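Local coordinates for protein alpha-L-rhamnosidase (PDB 3W5M) that hydrolyses terminal non-reducing alpha-L-rhamnose residues from plant glycosides and gum arabic, and carries a calcium-dependent rhamnose-binding module, at residues A[642-646]-A[851-855]. Sequence-based numbering, arbitrary orientation.
Sequences GDINV and FLGTP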
ATOM      1  N   GLY A 642      -4.802   9.681  -8.760  1.00 21.46           N
ATOM      2  CA  GLY A 642      -4.678   9.478 -10.201  1.00 20.33           C
ATOM      3  C   GLY A 642      -4.407   8.045 -10.592  1.00 21.96           C
ATOM      4  O   GLY A 642      -5.075   7.478 -11.476  1.00 22.06           O
ATOM      5  N   ASP A 643      -3.453   7.419  -9.895  1.00 20.76           N
ATOM      6  CA  ASP A 643      -3.059   6.079 -10.234  1.00 22.02           C
ATOM      7  C   ASP A 643      -4.177   5.070 -10.012  1.00 20.41           C
ATOM      8  O   ASP A 643      -4.352   4.152 -10.797  1.00 21.00           O
ATOM      9  CB  ASP A 643      -1.822   5.706  -9.393  1.00 24.87           C
ATOM     10  CG  ASP A 643      -0.649   6.656  -9.647  1.00 30.74           C
ATOM     11  OD1 ASP A 643      -0.840   7.888  -9.515  1.00 31.28           O
ATOM     12  OD2 ASP A 643       0.452   6.173 -10.010  1.00 32.61           O
ATOM     13  N   ILE A 644      -4.887   5.189  -8.898  1.00 19.70           N
ATOM     14  CA  ILE A 644      -5.962   4.234  -8.640  1.00 20.36           C
ATOM     15  C   ILE A 644      -7.204   4.527  -9.507  1.00 20.91           C
ATOM     16  O   ILE A 644      -7.899   3.595  -9.941  1.00 22.52           O
ATOM     17  CB  ILE A 644      -6.268   4.047  -7.119  1.00 19.14           C
ATOM     18  CG1 ILE A 644      -7.175   2.823  -6.889  1.00 19.34           C
ATOM     19  CG2 ILE A 644      -6.889   5.303  -6.511  1.00 20.06           C
ATOM     20  CD1 ILE A 644      -6.643   1.504  -7.454  1.00 19.61           C
ATOM     21  N   ASN A 645      -7.439   5.800  -9.809  1.00 21.12           N
ATOM     22  CA  ASN A 645      -8.461   6.194 -10.792  1.00 22.45           C
ATOM     23  C   ASN A 645      -8.278   5.377 -12.058  1.00 23.07           C
ATOM     24  O   ASN A 645      -9.189   4.690 -12.487  1.00 21.95           O
ATOM     25  CB  ASN A 645      -8.372   7.690 -11.130  1.00 23.11           C
ATOM     26  CG  ASN A 645      -9.117   8.055 -12.410  1.00 27.28           C
ATOM     27  OD1 ASN A 645     -10.186   7.499 -12.703  1.00 27.77           O
ATOM     28  ND2 ASN A 645      -8.547   8.983 -13.191  1.00 23.98           N
ATOM     29  N   VAL A 646      -7.089   5.419 -12.649  1.00 22.17           N
ATOM     30  CA  VAL A 646      -6.899   4.717 -13.914  1.00 23.74           C
ATOM     31  C   VAL A 646      -6.918   3.181 -13.790  1.00 24.08           C
ATOM     32  O   VAL A 646      -7.372   2.492 -14.701  1.00 23.68           O
ATOM     33  CB  VAL A 646      -5.662   5.253 -14.694  1.00 26.02           C
ATOM     34  CG1 VAL A 646      -5.655   6.783 -14.709  1.00 25.88           C
ATOM     35  CG2 VAL A 646      -4.362   4.751 -14.113  1.00 25.70           C
ATOM     36  N   PHE A 851      -0.715   8.481 -18.512  1.00 26.36           N
ATOM     37  CA  PHE A 851      -1.543   7.851 -17.469  1.00 25.40           C
ATOM     38  C   PHE A 851      -3.034   7.861 -17.711  1.00 24.53           C
ATOM     39  O   PHE A 851      -3.697   6.864 -17.442  1.00 22.40           O
ATOM     40  CB  PHE A 851      -1.273   8.481 -16.088  1.00 26.17           C
ATOM     41  CG  PHE A 851      -0.072   7.889 -15.386  1.00 26.79           C
ATOM     42  CD1 PHE A 851       0.999   7.362 -16.115  1.00 28.28           C
ATOM     43  CD2 PHE A 851      -0.017   7.853 -14.007  1.00 28.25           C
ATOM     44  CE1 PHE A 851       2.108   6.805 -15.480  1.00 29.07           C
ATOM     45  CE2 PHE A 851       1.091   7.305 -13.353  1.00 28.33           C
ATOM     46  CZ  PHE A 851       2.159   6.785 -14.094  1.00 29.42           C
ATOM     47  N   LEU A 852      -3.544   8.978 -18.222  1.00 25.42           N
ATOM     48  CA  LEU A 852      -4.988   9.178 -18.369  1.00 26.85           C
ATOM     49  C   LEU A 852      -5.552   8.621 -19.677  1.00 28.85           C
ATOM     50  O   LEU A 852      -6.665   8.081 -19.700  1.00 28.28           O
ATOM     51  CB  LEU A 852      -5.319  10.652 -18.239  1.00 26.52           C
ATOM     52  CG  LEU A 852      -5.107  11.330 -16.898  1.00 27.93           C
ATOM     53  CD1 LEU A 852      -5.565  12.774 -17.043  1.00 28.25           C
ATOM     54  CD2 LEU A 852      -5.891  10.606 -15.811  1.00 25.99           C
ATOM     55  N   GLY A 853      -4.776   8.753 -20.751  1.00 26.29           N
ATOM     56  CA  GLY A 853      -5.118   8.156 -22.042  1.00 27.16           C
ATOM     57  C   GLY A 853      -4.992   6.657 -22.150  1.00 27.60           C
ATOM     58  O   GLY A 853      -5.833   6.018 -22.775  1.00 27.77           O
ATOM     59  N   THR A 854      -3.949   6.070 -21.554  1.00 23.42           N
ATOM     60  CA  THR A 854      -3.682   4.637 -21.734  1.00 26.19           C
ATOM     61  C   THR A 854      -4.812   3.662 -21.347  1.00 25.34           C
ATOM     62  O   THR A 854      -5.072   2.733 -22.090  1.00 27.25           O
ATOM     63  CB  THR A 854      -2.340   4.216 -21.084  1.00 26.02           C
ATOM     64  OG1 THR A 854      -1.285   4.943 -21.729  1.00 28.52           O
ATOM     65  CG2 THR A 854      -2.068   2.693 -21.224  1.00 27.49           C
ATOM     66  N   PRO A 855      -5.469   3.865 -20.178  1.00 26.82           N
ATOM     67  CA  PRO A 855      -6.491   2.893 -19.771  1.00 27.08           C
ATOM     68  C   PRO A 855      -7.690   2.855 -20.711  1.00 27.39           C
ATOM     69  O   PRO A 855      -8.371   1.837 -20.785  1.00 27.94           O
ATOM     70  CB  PRO A 855      -6.922   3.399 -18.384  1.00 27.45           C
ATOM     71  CG  PRO A 855      -6.619   4.834 -18.381  1.00 27.26           C
ATOM     72  CD  PRO A 855      -5.384   4.989 -19.229  1.00 28.09           C
TER
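Val646 meets Phe851, Leu852 and Pro855 in a buried, mainly apolar contact between a helix and the loop and first turn leading into another, in the (alpha/alpha)6-barrel of this family 78 glycoside hydrolase. It lies beside the rhamnose-binding pocket. The side chain of Val646 points at the opposite segment. With CG1 anti to the carbonyl carbon (chi1 -46°), this methyl makes the closest approach. It lies 3.4 Å from Phe851 O. Leu852 CD2 is 4.0 Å from the same Val646 CG1. Phe851 O is buried against this methyl and has no hydrogen-bond partner. The ring of Pro855 packs on the same valine, with CG 3.8 Å from Val646 CB. Leu852 CD2 also reaches Asn645 ND2, at 4.1 Å, where the two side chains cross at about a right angle. The Asn645 amide is held by other groups: OD1 bonds to Thr701 OG1, and ND2 to Gly694 O and Tyr763 OH.

Nearer the pocket, Asp643 OD2 sits at the edge of the Phe851 ring, close to its plane and 3.6 Å from CE2. The carboxylate is turned 86° from the ring plane. Trp747 and Tyr919 make edge-to-face contacts with the same phenyl group. Asp643 binds rhamnose, so the Phe851 ring edge lies directly against a sugar-binding carboxylate. In this crystal Asp643 OD1 is hydrogen-bonded to a Tris molecule, probably from the crystallisation liquor. The side chain of Asp643 also touches His916, another rhamnose-binding residue.

The contact joins the early part of helix 641-654 to the loop entering helix 854-863 and to that helix's first turn. Helix 658-671 packs against Ile644, and helix 756-777 covers Leu852 through Ile759 and Tyr763.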